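Local coordinates for Alpha/beta hydrolase fold-3 domain-containing protein (Enterococcus faecalis, PDB 2QRU) that is of unknown function but adopts an alpha/beta-hydrolase fold and is probably a hydrolase, at residues Thr18-Thr23 against Tyr59-Leu64; Tyr40-Asp45 against Val164-Phe169; Gly132-Glu137 against Ser229-Arg234. All coordinates share one frame; numbering follows the deposited sequence.

Contact 1: residues Thr18-Thr23 against Tyr59-Leu64; sequences TIYPTT and YTVLAL
Y20 and V61 meet because the Y20 side chain turns CG anti to its carbonyl carbon (chi1 -59°), while V61 holds CG1 anti to its backbone N (chi1 177°). The ring of Y20 thereby passes V61 at a slant, CD1 lying 4.0 Å from V61 CB; V61 O sits in the ring plane at the edge, and the same edge reaches on to A63 CB, 4.3 Å from Y20 CE1. On the other face of the sheet I19 and L62 run side by side in the same direction, with I19 CG1 3.8 Å from L62 CD2, and they continue into I92 and L88 of helix 74-93. The backbones are antiparallel. T18 with A63 and Y20 with V61 are hydrogen-bonded pairs, each closed by two N-H...O bonds, and I19 with L62 is the non-hydrogen-bonded pair between them. The tightest is A63 N to T18 O, 2.8 Å and nearly straight. Past Y20 the strand pairing stops at P21. There T22 crosses T60 at about a right angle: T22 N gives a weak bond to T60 OG1 at 3.3 Å, and T22 CG2 presses on the Y59-T60 peptide, 3.3 Å from Y59 C. Both threonine hydroxyls also bond to T27 OG1. This is an antiparallel step of the mixed sheet, joining the second strand, 16-20, to the otherwise parallel core of the alpha/beta-hydrolase sheet.

Contact 2: residues Tyr40-Asp45 against Val164-Phe169; sequences YGTKSD and VWDDPF. With EDO (1,2-ethanediol), chain G.
T42 and D166 make the shortest direct polar contact here: T42 OG1 donates to D166 OD1 at 2.7 Å, using the syn lone pair of that oxygen. With OG1 anti to its backbone N (chi1 174°), the same hydroxyl accepts from S44 N, an ST turn. Two bonds from backbone N-H groups follow, one to a carboxylate and one to a carbonyl. G41 N points almost straight at D167 OD2, 3.2 Å away on the anti side, and D167 N returns a weak bond to G41 O. D167 OD2 also takes R172 N, while OD1 bonds to S171. The charged pair is looser: K43 NZ stands 3.7 Å from D166 OD2, a long salt bridge, and its stronger ionic partner is D65. Two waters fill in, one donating to both T42 OG1 and D166 OD2, the other spanning K43 N and D166 OD1. Apolar contact is slight, T42 CB resting 3.7 Å from P168 CA. An ethanediol, probably from the crystallisation liquor, takes T42 N on its O2, which donates to D45 OD2 at 2.7 Å. The contact thus lays the loop between strand 28-33 and helix 48-55 against the one leading into helix 173-181, where Y173 meets the Y40 ring edge-to-face.

Contact 3: residues Gly132-Glu137 against Ser229-Arg234; sequences GYTDLE and SKKIGR
S229 faces G132 through a water rather than directly. The water donates to G132 O at 2.8 Å and lies 2.6 Å from S229 OG, while the S229 hydroxyl and G132 N both bond to the side chain of N129. Two residues on, K231 crosses T134 at a slant. Its chain sets out with CG anti to the backbone N (chi1 176°) and bends at chi3, and CE comes 3.4 Å from T134 OG1. The ammonium group does not reach D135 directly: NZ and D135 OD2 are 4.6 Å apart, and a second water stands between them, accepting from K231 NZ at 3.0 Å and donating to D135 OD2. That water also bonds to T134 OG1. The other carboxylate oxygen of D135 accepts from E137 N, an Asx turn, and from the hydroxyl of Y228. I232 supplies the apolar part. Its side chain and that of T134 pass alongside, running opposite ways, with I232 CG1 3.5 Å from T134 CG2. I232 CD1 reaches further, to 4.0 Å from Y133 N, and L111 of helix 105-119 touches both I232 and T134. Chemically, then, the loop and helix 227-235 meet through a small buried apolar patch, with water-mediated polar links at S229 and K231. The attraction between K231 and D135 is probably softened by the intervening water.

From the N terminus, T18-T23 takes in the end of strand 16-20 and the turn after it, and contact 1 closes when Y59-L64 pairs beside it. Y40-D45 lies within that loop but finds its partner only at V164-F169, so contacts 1 and 2 cross. They also touch: the K43 side chain lies against T18 and A63, with its CE 3.2 Å from T18 OG1. G132-E137 in turn falls inside the long loop of contact 2 and pairs with S229-R234, so contacts 2 and 3 cross, whereas 1 and 3 follow in series. Contact 1 ties strands near one sheet edge, contact 2 joins two loops, and contact 3, with its centre about 26 Å from that of contact 1, joins the loop after strand 127-130 to helix 227-235.

Contact 1: residues Thr18-Thr23 against Tyr59-Leu64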
ATOM      1  N   THR A  18      -1.790  -2.453 -13.934  1.00 24.16           N
ATOM      2  CA  THR A  18      -1.908  -1.315 -14.855  1.00 24.47           C
ATOM      3  C   THR A  18      -0.505  -0.726 -15.008  1.00 24.93           C
ATOM      4  O   THR A  18       0.135  -0.364 -14.003  1.00 24.78           O
ATOM      5  CB  THR A  18      -2.900  -0.240 -14.341  1.00 25.48           C
ATOM      6  OG1 THR A  18      -4.219  -0.802 -14.211  1.00 26.07           O
ATOM      7  CG2 THR A  18      -2.984   0.941 -15.321  1.00 24.47           C
ATOM      8  N   ILE A  19      -0.028  -0.702 -16.252  1.00 24.37           N
ATOM      9  CA  ILE A  19       1.338  -0.244 -16.580  1.00 25.20           C
ATOM     10  C   ILE A  19       1.285   1.184 -17.132  1.00 25.17           C
ATOM     11  O   ILE A  19       0.512   1.475 -18.053  1.00 24.17           O
ATOM     12  CB  ILE A  19       1.973  -1.193 -17.634  1.00 26.03           C
ATOM     13  CG1 ILE A  19       1.993  -2.623 -17.114  1.00 26.40           C
ATOM     14  CG2 ILE A  19       3.383  -0.749 -18.021  1.00 26.19           C
ATOM     15  CD1 ILE A  19       2.122  -3.672 -18.172  1.00 29.37           C
ATOM     16  N   TYR A  20       2.097   2.077 -16.567  1.00 25.04           N
ATOM     17  CA  TYR A  20       2.224   3.435 -17.085  1.00 25.87           C
ATOM     18  C   TYR A  20       3.686   3.616 -17.507  1.00 26.28           C
ATOM     19  O   TYR A  20       4.535   3.905 -16.678  1.00 25.46           O
ATOM     20  CB  TYR A  20       1.905   4.454 -15.988  1.00 26.39           C
ATOM     21  CG  TYR A  20       0.535   4.400 -15.335  1.00 25.83           C
ATOM     22  CD1 TYR A  20       0.267   3.515 -14.281  1.00 27.14           C
ATOM     23  CD2 TYR A  20      -0.458   5.310 -15.708  1.00 27.84           C
ATOM     24  CE1 TYR A  20      -0.971   3.514 -13.655  1.00 27.14           C
ATOM     25  CE2 TYR A  20      -1.690   5.320 -15.100  1.00 27.80           C
ATOM     26  CZ  TYR A  20      -1.938   4.418 -14.060  1.00 28.21           C
ATOM     27  OH  TYR A  20      -3.160   4.410 -13.441  1.00 29.63           O
ATOM     28  N   PRO A  21       4.000   3.397 -18.797  1.00 27.79           N
ATOM     29  CA  PRO A  21       5.389   3.482 -19.264  1.00 28.90           C
ATOM     30  C   PRO A  21       5.999   4.898 -19.225  1.00 30.14           C
ATOM     31  O   PRO A  21       5.289   5.907 -19.321  1.00 29.34           O
ATOM     32  CB  PRO A  21       5.311   3.000 -20.727  1.00 28.47           C
ATOM     33  CG  PRO A  21       3.960   2.365 -20.880  1.00 30.22           C
ATOM     34  CD  PRO A  21       3.067   3.012 -19.871  1.00 28.08           C
ATOM     35  N   THR A  22       7.316   4.950 -19.076  1.00 31.51           N
ATOM     36  CA  THR A  22       8.055   6.199 -19.286  1.00 34.05           C
ATOM     37  C   THR A  22       8.238   6.428 -20.793  1.00 35.69           C
ATOM     38  O   THR A  22       7.867   5.570 -21.606  1.00 36.06           O
ATOM     39  CB  THR A  22       9.424   6.136 -18.617  1.00 34.19           C
ATOM     40  OG1 THR A  22      10.151   5.013 -19.142  1.00 35.84           O
ATOM     41  CG2 THR A  22       9.256   5.964 -17.132  1.00 33.72           C
ATOM     42  N   THR A  23       8.814   7.574 -21.158  1.00 37.74           N
ATOM     43  CA  THR A  23       8.997   7.938 -22.572  1.00 40.09           C
ATOM     44  C   THR A  23      10.186   7.220 -23.217  1.00 41.32           C
ATOM     45  O   THR A  23      10.295   7.148 -24.450  1.00 42.04           O
ATOM     46  CB  THR A  23       9.199   9.461 -22.734  1.00 40.11           C
ATOM     47  OG1 THR A  23      10.313   9.875 -21.937  1.00 40.97           O
ATOM     48  CG2 THR A  23       7.947  10.231 -22.298  1.00 40.69           C
ATOM     49  N   TYR A  59      10.695   6.221 -13.940  1.00 25.09           N
ATOM     50  CA  TYR A  59      10.143   4.967 -13.425  1.00 25.15           C
ATOM     51  C   TYR A  59       8.810   4.639 -14.096  1.00 25.25           C
ATOM     52  O   TYR A  59       7.846   5.380 -13.967  1.00 25.70           O
ATOM     53  CB  TYR A  59       9.936   5.063 -11.894  1.00 25.20           C
ATOM     54  CG  TYR A  59      11.227   5.295 -11.164  1.00 25.23           C
ATOM     55  CD1 TYR A  59      12.077   4.226 -10.862  1.00 26.33           C
ATOM     56  CD2 TYR A  59      11.642   6.586 -10.839  1.00 28.00           C
ATOM     57  CE1 TYR A  59      13.310   4.429 -10.232  1.00 26.80           C
ATOM     58  CE2 TYR A  59      12.870   6.804 -10.191  1.00 27.01           C
ATOM     59  CZ  TYR A  59      13.691   5.721  -9.881  1.00 28.11           C
ATOM     60  OH  TYR A  59      14.894   5.956  -9.258  1.00 28.33           O
ATOM     61  N   THR A  60       8.779   3.520 -14.799  1.00 24.02           N
ATOM     62  CA  THR A  60       7.535   2.929 -15.271  1.00 23.76           C
ATOM     63  C   THR A  60       6.753   2.448 -14.041  1.00 23.18           C
ATOM     64  O   THR A  60       7.280   1.708 -13.210  1.00 24.07           O
ATOM     65  CB  THR A  60       7.823   1.750 -16.229  1.00 24.21           C
ATOM     66  OG1 THR A  60       8.356   2.259 -17.466  1.00 26.54           O
ATOM     67  CG2 THR A  60       6.552   0.939 -16.520  1.00 25.18           C
ATOM     68  N   VAL A  61       5.489   2.870 -13.934  1.00 23.27           N
ATOM     69  CA  VAL A  61       4.681   2.509 -12.768  1.00 22.99           C
ATOM     70  C   VAL A  61       3.888   1.239 -13.058  1.00 23.92           C
ATOM     71  O   VAL A  61       3.236   1.123 -14.101  1.00 23.18           O
ATOM     72  CB  VAL A  61       3.732   3.662 -12.359  1.00 24.25           C
ATOM     73  CG1 VAL A  61       2.853   3.229 -11.192  1.00 24.09           C
ATOM     74  CG2 VAL A  61       4.541   4.910 -11.959  1.00 25.73           C
ATOM     75  N   LEU A  62       3.966   0.304 -12.118  1.00 24.23           N
ATOM     76  CA  LEU A  62       3.221  -0.961 -12.208  1.00 24.53           C
ATOM     77  C   LEU A  62       2.242  -0.972 -11.034  1.00 24.77           C
ATOM     78  O   LEU A  62       2.639  -1.251  -9.909  1.00 25.02           O
ATOM     79  CB  LEU A  62       4.192  -2.153 -12.133  1.00 23.72           C
ATOM     80  CG  LEU A  62       5.336  -2.096 -13.157  1.00 24.04           C
ATOM     81  CD1 LEU A  62       6.359  -3.176 -12.914  1.00 24.80           C
ATOM     82  CD2 LEU A  62       4.797  -2.161 -14.597  1.00 24.42           C
ATOM     83  N   ALA A  63       0.983  -0.620 -11.296  1.00 24.55           N
ATOM     84  CA  ALA A  63      -0.024  -0.528 -10.243  1.00 24.62           C
ATOM     85  C   ALA A  63      -0.693  -1.893 -10.129  1.00 25.38           C
ATOM     86  O   ALA A  63      -1.315  -2.350 -11.086  1.00 24.98           O
ATOM     87  CB  ALA A  63      -1.048   0.565 -10.578  1.00 23.57           C
ATOM     88  N   LEU A  64      -0.552  -2.546  -8.978  1.00 24.80           N
ATOM     89  CA  LEU A  64      -0.772  -3.998  -8.912  1.00 24.54           C
ATOM     90  C   LEU A  64      -2.001  -4.412  -8.085  1.00 24.82           C
ATOM     91  O   LEU A  64      -2.270  -3.838  -7.021  1.00 24.59           O
ATOM     92  CB  LEU A  64       0.516  -4.661  -8.331  1.00 24.54           C
ATOM     93  CG  LEU A  64       0.679  -6.176  -8.370  1.00 24.61           C
ATOM     94  CD1 LEU A  64       0.603  -6.704  -9.823  1.00 23.75           C
ATOM     95  CD2 LEU A  64       1.990  -6.647  -7.677  1.00 26.38           C
TER

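Contact 2: residues Tyr40-Asp45 against Val164-Phe169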
ATOM      1  N   TYR A  40     -11.175  -3.038   0.726  1.00 24.30           N
ATOM      2  CA  TYR A  40     -11.730  -2.430  -0.480  1.00 25.18           C
ATOM      3  C   TYR A  40     -10.645  -1.774  -1.342  1.00 25.23           C
ATOM      4  O   TYR A  40      -9.472  -1.811  -1.000  1.00 23.86           O
ATOM      5  CB  TYR A  40     -12.864  -1.443  -0.130  1.00 25.13           C
ATOM      6  CG  TYR A  40     -12.442  -0.066   0.371  1.00 27.21           C
ATOM      7  CD1 TYR A  40     -12.046   0.144   1.701  1.00 25.01           C
ATOM      8  CD2 TYR A  40     -12.466   1.039  -0.492  1.00 27.05           C
ATOM      9  CE1 TYR A  40     -11.656   1.423   2.151  1.00 26.96           C
ATOM     10  CE2 TYR A  40     -12.081   2.316  -0.059  1.00 27.99           C
ATOM     11  CZ  TYR A  40     -11.700   2.510   1.257  1.00 28.83           C
ATOM     12  OH  TYR A  40     -11.328   3.787   1.652  1.00 29.50           O
ATOM     13  N   GLY A  41     -11.057  -1.226  -2.483  1.00 25.59           N
ATOM     14  CA  GLY A  41     -10.177  -0.347  -3.253  1.00 25.53           C
ATOM     15  C   GLY A  41      -9.581  -0.985  -4.486  1.00 25.65           C
ATOM     16  O   GLY A  41      -9.893  -2.139  -4.826  1.00 25.39           O
ATOM     17  N   THR A  42      -8.693  -0.233  -5.140  1.00 24.35           N
ATOM     18  CA  THR A  42      -8.308  -0.533  -6.492  1.00 24.76           C
ATOM     19  C   THR A  42      -6.970   0.105  -6.835  1.00 24.42           C
ATOM     20  O   THR A  42      -6.680   1.212  -6.383  1.00 25.01           O
ATOM     21  CB  THR A  42      -9.414  -0.008  -7.460  1.00 24.28           C
ATOM     22  OG1 THR A  42      -8.997  -0.173  -8.815  1.00 23.53           O
ATOM     23  CG2 THR A  42      -9.703   1.477  -7.210  1.00 26.37           C
ATOM     24  N   LYS A  43      -6.162  -0.616  -7.610  1.00 25.58           N
ATOM     25  CA  LYS A  43      -4.947  -0.074  -8.259  1.00 25.41           C
ATOM     26  C   LYS A  43      -5.238   1.220  -9.006  1.00 26.09           C
ATOM     27  O   LYS A  43      -4.346   2.035  -9.219  1.00 25.54           O
ATOM     28  CB  LYS A  43      -4.318  -1.081  -9.226  1.00 25.09           C
ATOM     29  CG  LYS A  43      -5.245  -1.598 -10.365  1.00 26.61           C
ATOM     30  CD  LYS A  43      -4.498  -2.560 -11.282  1.00 26.25           C
ATOM     31  CE  LYS A  43      -5.445  -3.126 -12.397  1.00 24.90           C
ATOM     32  NZ  LYS A  43      -6.623  -3.820 -11.784  1.00 25.90           N
ATOM     33  N   SER A  44      -6.492   1.386  -9.440  1.00 25.11           N
ATOM     34  CA  SER A  44      -6.949   2.620 -10.078  1.00 26.05           C
ATOM     35  C   SER A  44      -7.019   3.867  -9.172  1.00 26.03           C
ATOM     36  O   SER A  44      -7.282   4.951  -9.685  1.00 27.00           O
ATOM     37  CB  SER A  44      -8.312   2.367 -10.741  1.00 26.16           C
ATOM     38  OG  SER A  44      -8.219   1.246 -11.600  1.00 25.91           O
ATOM     39  N   ASP A  45      -6.770   3.737  -7.854  1.00 25.24           N
ATOM     40  CA  ASP A  45      -6.806   4.910  -6.960  1.00 25.29           C
ATOM     41  C   ASP A  45      -5.552   5.770  -7.103  1.00 25.56           C
ATOM     42  O   ASP A  45      -5.450   6.821  -6.477  1.00 26.16           O
ATOM     43  CB  ASP A  45      -7.080   4.565  -5.479  1.00 25.76           C
ATOM     44  CG  ASP A  45      -5.879   3.934  -4.769  1.00 26.66           C
ATOM     45  OD1 ASP A  45      -4.742   3.979  -5.297  1.00 28.07           O
ATOM     46  OD2 ASP A  45      -6.070   3.435  -3.639  1.00 28.57           O
ATOM     47  N   VAL A 164     -11.305 -11.740  -4.554  1.00 27.28           N
ATOM     48  CA  VAL A 164     -11.515 -10.446  -5.209  1.00 27.31           C
ATOM     49  C   VAL A 164     -10.150  -9.770  -5.430  1.00 26.64           C
ATOM     50  O   VAL A 164      -9.405  -9.538  -4.473  1.00 26.50           O
ATOM     51  CB  VAL A 164     -12.470  -9.526  -4.381  1.00 27.39           C
ATOM     52  CG1 VAL A 164     -12.628  -8.138  -5.074  1.00 29.33           C
ATOM     53  CG2 VAL A 164     -13.854 -10.202  -4.174  1.00 28.01           C
ATOM     54  N   TRP A 165      -9.833  -9.502  -6.698  1.00 26.97           N
ATOM     55  CA  TRP A 165      -8.544  -8.904  -7.104  1.00 26.93           C
ATOM     56  C   TRP A 165      -8.598  -7.395  -7.189  1.00 26.93           C
ATOM     57  O   TRP A 165      -7.543  -6.732  -7.177  1.00 26.73           O
ATOM     58  CB  TRP A 165      -8.112  -9.417  -8.484  1.00 27.64           C
ATOM     59  CG  TRP A 165      -7.512 -10.782  -8.537  1.00 28.54           C
ATOM     60  CD1 TRP A 165      -8.042 -11.879  -9.147  1.00 29.18           C
ATOM     61  CD2 TRP A 165      -6.269 -11.209  -7.952  1.00 28.43           C
ATOM     62  NE1 TRP A 165      -7.201 -12.955  -9.006  1.00 29.72           N
ATOM     63  CE2 TRP A 165      -6.102 -12.568  -8.284  1.00 29.11           C
ATOM     64  CE3 TRP A 165      -5.262 -10.563  -7.212  1.00 27.13           C
ATOM     65  CZ2 TRP A 165      -4.993 -13.307  -7.865  1.00 28.94           C
ATOM     66  CZ3 TRP A 165      -4.165 -11.307  -6.806  1.00 27.40           C
ATOM     67  CH2 TRP A 165      -4.033 -12.647  -7.141  1.00 28.20           C
ATOM     68  N   ASP A 166      -9.811  -6.848  -7.315  1.00 26.31           N
ATOM     69  CA  ASP A 166      -9.980  -5.418  -7.577  1.00 25.83           C
ATOM     70  C   ASP A 166     -11.400  -4.978  -7.271  1.00 26.27           C
ATOM     71  O   ASP A 166     -12.367  -5.730  -7.500  1.00 26.12           O
ATOM     72  CB  ASP A 166      -9.648  -5.147  -9.053  1.00 25.79           C
ATOM     73  CG  ASP A 166      -9.625  -3.667  -9.403  1.00 26.54           C
ATOM     74  OD1 ASP A 166      -9.097  -2.843  -8.599  1.00 25.66           O
ATOM     75  OD2 ASP A 166     -10.071  -3.352 -10.528  1.00 27.00           O
ATOM     76  N   ASP A 167     -11.524  -3.759  -6.760  1.00 25.85           N
ATOM     77  CA  ASP A 167     -12.805  -3.166  -6.391  1.00 26.01           C
ATOM     78  C   ASP A 167     -12.836  -1.761  -6.994  1.00 26.16           C
ATOM     79  O   ASP A 167     -12.702  -0.763  -6.276  1.00 26.45           O
ATOM     80  CB  ASP A 167     -12.922  -3.169  -4.853  1.00 26.14           C
ATOM     81  CG  ASP A 167     -14.167  -2.464  -4.333  1.00 25.89           C
ATOM     82  OD1 ASP A 167     -15.243  -2.480  -4.994  1.00 27.29           O
ATOM     83  OD2 ASP A 167     -14.060  -1.895  -3.222  1.00 25.61           O
ATOM     84  N   PRO A 168     -12.966  -1.681  -8.335  1.00 26.53           N
ATOM     85  CA  PRO A 168     -12.695  -0.403  -9.043  1.00 27.59           C
ATOM     86  C   PRO A 168     -13.608   0.781  -8.688  1.00 28.27           C
ATOM     87  O   PRO A 168     -13.229   1.928  -8.919  1.00 29.27           O
ATOM     88  CB  PRO A 168     -12.826  -0.772 -10.525  1.00 27.45           C
ATOM     89  CG  PRO A 168     -13.673  -2.027 -10.542  1.00 27.12           C
ATOM     90  CD  PRO A 168     -13.322  -2.771  -9.263  1.00 25.34           C
ATOM     91  N   PHE A 169     -14.774   0.516  -8.114  1.00 29.91           N
ATOM     92  CA  PHE A 169     -15.712   1.587  -7.776  1.00 30.21           C
ATOM     93  C   PHE A 169     -15.882   1.783  -6.266  1.00 29.39           C
ATOM     94  O   PHE A 169     -16.838   2.426  -5.817  1.00 29.52           O
ATOM     95  CB  PHE A 169     -17.042   1.346  -8.490  1.00 31.76           C
ATOM     96  CG  PHE A 169     -16.890   1.239  -9.975  1.00 33.25           C
ATOM     97  CD1 PHE A 169     -16.301   2.284 -10.696  1.00 36.34           C
ATOM     98  CD2 PHE A 169     -17.263   0.080 -10.644  1.00 35.08           C
ATOM     99  CE1 PHE A 169     -16.126   2.192 -12.086  1.00 38.02           C
ATOM    100  CE2 PHE A 169     -17.098  -0.023 -12.035  1.00 37.71           C
ATOM    101  CZ  PHE A 169     -16.528   1.034 -12.752  1.00 36.64           C
TER
HETATM  102  C1  EDO G 278      -9.048   4.363  -2.314  1.00 33.88           C
HETATM  103  O1  EDO G 278      -7.978   4.713  -1.412  1.00 38.75           O
HETATM  104  C2  EDO G 278      -9.092   2.826  -2.350  1.00 30.57           C
HETATM  105  O2  EDO G 278      -8.443   2.213  -3.470  1.00 25.85           O
HETATM  106  O   HOH W   1      -8.705  -1.228 -11.614  1.00 27.92           O
HETATM  107  O   HOH W   2      -6.687  -3.314  -7.547  1.00 24.71           O

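Contact 3: residues Gly132-Glu137 against Ser229-Arg234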
ATOM      1  N   GLY A 132       1.481   4.232   5.849  1.00 24.02           N
ATOM      2  CA  GLY A 132       1.322   2.793   6.128  1.00 23.39           C
ATOM      3  C   GLY A 132       1.676   2.474   7.583  1.00 23.72           C
ATOM      4  O   GLY A 132       1.707   3.352   8.470  1.00 22.30           O
ATOM      5  N   TYR A 133       1.982   1.192   7.810  1.00 24.05           N
ATOM      6  CA  TYR A 133       2.207   0.672   9.155  1.00 23.91           C
ATOM      7  C   TYR A 133       3.003  -0.615   9.090  1.00 24.62           C
ATOM      8  O   TYR A 133       3.080  -1.237   8.018  1.00 24.31           O
ATOM      9  CB  TYR A 133       0.885   0.497   9.876  1.00 25.18           C
ATOM     10  CG  TYR A 133      -0.276  -0.007   9.053  1.00 24.99           C
ATOM     11  CD1 TYR A 133      -1.116   0.894   8.362  1.00 25.39           C
ATOM     12  CD2 TYR A 133      -0.591  -1.381   9.008  1.00 27.24           C
ATOM     13  CE1 TYR A 133      -2.220   0.435   7.611  1.00 26.17           C
ATOM     14  CE2 TYR A 133      -1.675  -1.828   8.251  1.00 27.27           C
ATOM     15  CZ  TYR A 133      -2.498  -0.918   7.587  1.00 27.62           C
ATOM     16  OH  TYR A 133      -3.600  -1.347   6.864  1.00 26.56           O
ATOM     17  N   THR A 134       3.581  -1.014  10.240  1.00 24.75           N
ATOM     18  CA  THR A 134       4.557  -2.097  10.276  1.00 25.76           C
ATOM     19  C   THR A 134       3.981  -3.307  11.040  1.00 25.82           C
ATOM     20  O   THR A 134       4.582  -4.378  11.051  1.00 26.72           O
ATOM     21  CB  THR A 134       5.848  -1.638  11.006  1.00 26.63           C
ATOM     22  OG1 THR A 134       5.477  -1.020  12.245  1.00 26.01           O
ATOM     23  CG2 THR A 134       6.648  -0.642  10.147  1.00 28.76           C
ATOM     24  N   ASP A 135       2.831  -3.106  11.672  1.00 26.00           N
ATOM     25  CA  ASP A 135       2.133  -4.167  12.396  1.00 25.67           C
ATOM     26  C   ASP A 135       0.653  -3.783  12.455  1.00 25.57           C
ATOM     27  O   ASP A 135       0.262  -2.714  11.976  1.00 26.09           O
ATOM     28  CB  ASP A 135       2.782  -4.424  13.777  1.00 25.19           C
ATOM     29  CG  ASP A 135       2.612  -3.269  14.746  1.00 26.77           C
ATOM     30  OD1 ASP A 135       1.466  -2.782  14.907  1.00 24.87           O
ATOM     31  OD2 ASP A 135       3.620  -2.859  15.373  1.00 28.92           O
ATOM     32  N   LEU A 136      -0.159  -4.684  13.004  1.00 25.69           N
ATOM     33  CA  LEU A 136      -1.603  -4.491  13.017  1.00 24.96           C
ATOM     34  C   LEU A 136      -2.127  -4.137  14.428  1.00 25.08           C
ATOM     35  O   LEU A 136      -3.349  -4.110  14.656  1.00 24.81           O
ATOM     36  CB  LEU A 136      -2.279  -5.761  12.458  1.00 25.78           C
ATOM     37  CG  LEU A 136      -1.860  -6.076  11.003  1.00 26.32           C
ATOM     38  CD1 LEU A 136      -2.419  -7.433  10.586  1.00 27.82           C
ATOM     39  CD2 LEU A 136      -2.284  -4.985  10.042  1.00 30.21           C
ATOM     40  N   GLU A 137      -1.222  -3.818  15.368  1.00 24.78           N
ATOM     41  CA  GLU A 137      -1.650  -3.648  16.774  1.00 24.71           C
ATOM     42  C   GLU A 137      -2.663  -2.519  16.914  1.00 24.90           C
ATOM     43  O   GLU A 137      -3.570  -2.581  17.735  1.00 25.24           O
ATOM     44  CB  GLU A 137      -0.462  -3.369  17.695  1.00 25.13           C
ATOM     45  CG  GLU A 137       0.558  -4.468  17.677  1.00 26.18           C
ATOM     46  CD  GLU A 137      -0.046  -5.794  18.102  1.00 29.76           C
ATOM     47  OE1 GLU A 137      -0.744  -5.829  19.143  1.00 28.08           O
ATOM     48  OE2 GLU A 137       0.161  -6.772  17.368  1.00 30.70           O
ATOM     49  N   SER A 229       4.650   5.879  10.593  1.00 23.54           N
ATOM     50  CA  SER A 229       5.442   6.466   9.518  1.00 23.61           C
ATOM     51  C   SER A 229       6.723   7.114  10.034  1.00 24.39           C
ATOM     52  O   SER A 229       7.712   7.158   9.319  1.00 24.07           O
ATOM     53  CB  SER A 229       4.587   7.433   8.681  1.00 23.24           C
ATOM     54  OG  SER A 229       3.620   6.694   7.944  1.00 23.33           O
ATOM     55  N   LYS A 230       6.703   7.628  11.259  1.00 24.43           N
ATOM     56  CA  LYS A 230       7.987   8.095  11.869  1.00 23.82           C
ATOM     57  C   LYS A 230       8.974   6.940  11.962  1.00 24.93           C
ATOM     58  O   LYS A 230      10.132   7.085  11.569  1.00 25.43           O
ATOM     59  CB  LYS A 230       7.798   8.642  13.286  1.00 23.61           C
ATOM     60  CG  LYS A 230       7.034   9.943  13.274  1.00 23.53           C
ATOM     61  CD  LYS A 230       6.771  10.382  14.691  1.00 23.37           C
ATOM     62  CE  LYS A 230       6.012  11.670  14.739  1.00 26.37           C
ATOM     63  NZ  LYS A 230       5.485  11.962  16.133  1.00 23.82           N
ATOM     64  N   LYS A 231       8.526   5.804  12.516  1.00 24.33           N
ATOM     65  CA  LYS A 231       9.391   4.643  12.651  1.00 26.77           C
ATOM     66  C   LYS A 231       9.902   4.215  11.275  1.00 25.78           C
ATOM     67  O   LYS A 231      11.089   3.919  11.094  1.00 26.50           O
ATOM     68  CB  LYS A 231       8.640   3.483  13.343  1.00 27.52           C
ATOM     69  CG  LYS A 231       9.484   2.204  13.417  1.00 31.72           C
ATOM     70  CD  LYS A 231       9.050   1.272  14.541  1.00 37.85           C
ATOM     71  CE  LYS A 231       7.709   0.650  14.221  1.00 38.09           C
ATOM     72  NZ  LYS A 231       7.451  -0.396  15.266  1.00 40.38           N
ATOM     73  N   ILE A 232       8.997   4.157  10.301  1.00 25.73           N
ATOM     74  CA  ILE A 232       9.354   3.709   8.962  1.00 25.91           C
ATOM     75  C   ILE A 232      10.416   4.627   8.341  1.00 25.10           C
ATOM     76  O   ILE A 232      11.364   4.130   7.703  1.00 26.78           O
ATOM     77  CB  ILE A 232       8.088   3.589   8.046  1.00 25.73           C
ATOM     78  CG1 ILE A 232       7.198   2.431   8.502  1.00 25.08           C
ATOM     79  CG2 ILE A 232       8.475   3.371   6.592  1.00 25.99           C
ATOM     80  CD1 ILE A 232       5.709   2.596   8.010  1.00 27.00           C
ATOM     81  N   GLY A 233      10.301   5.933   8.528  1.00 24.17           N
ATOM     82  CA  GLY A 233      11.278   6.834   7.915  1.00 24.18           C
ATOM     83  C   GLY A 233      12.542   7.061   8.721  1.00 24.79           C
ATOM     84  O   GLY A 233      13.483   7.711   8.251  1.00 24.36           O
ATOM     85  N   ARG A 234      12.574   6.532   9.946  1.00 24.78           N
ATOM     86  CA  ARG A 234      13.690   6.810  10.878  1.00 23.91           C
ATOM     87  C   ARG A 234      14.458   5.530  11.250  1.00 24.34           C
ATOM     88  O   ARG A 234      15.681   5.548  11.444  1.00 25.94           O
ATOM     89  CB  ARG A 234      13.187   7.553  12.124  1.00 23.59           C
ATOM     90  CG  ARG A 234      12.841   8.983  11.799  1.00 23.98           C
ATOM     91  CD  ARG A 234      12.075   9.651  12.919  1.00 22.47           C
ATOM     92  NE  ARG A 234      11.769  11.038  12.576  1.00 23.29           N
ATOM     93  CZ  ARG A 234      10.989  11.841  13.296  1.00 23.38           C
ATOM     94  NH1 ARG A 234      10.398  11.401  14.407  1.00 23.35           N
ATOM     95  NH2 ARG A 234      10.804  13.114  12.922  1.00 24.28           N
TER
HETATM   96  O   HOH W   3       1.693   5.895   9.572  1.00 18.29           O
HETATM   97  O   HOH W   4       6.099  -2.891  14.178  1.00 28.30           O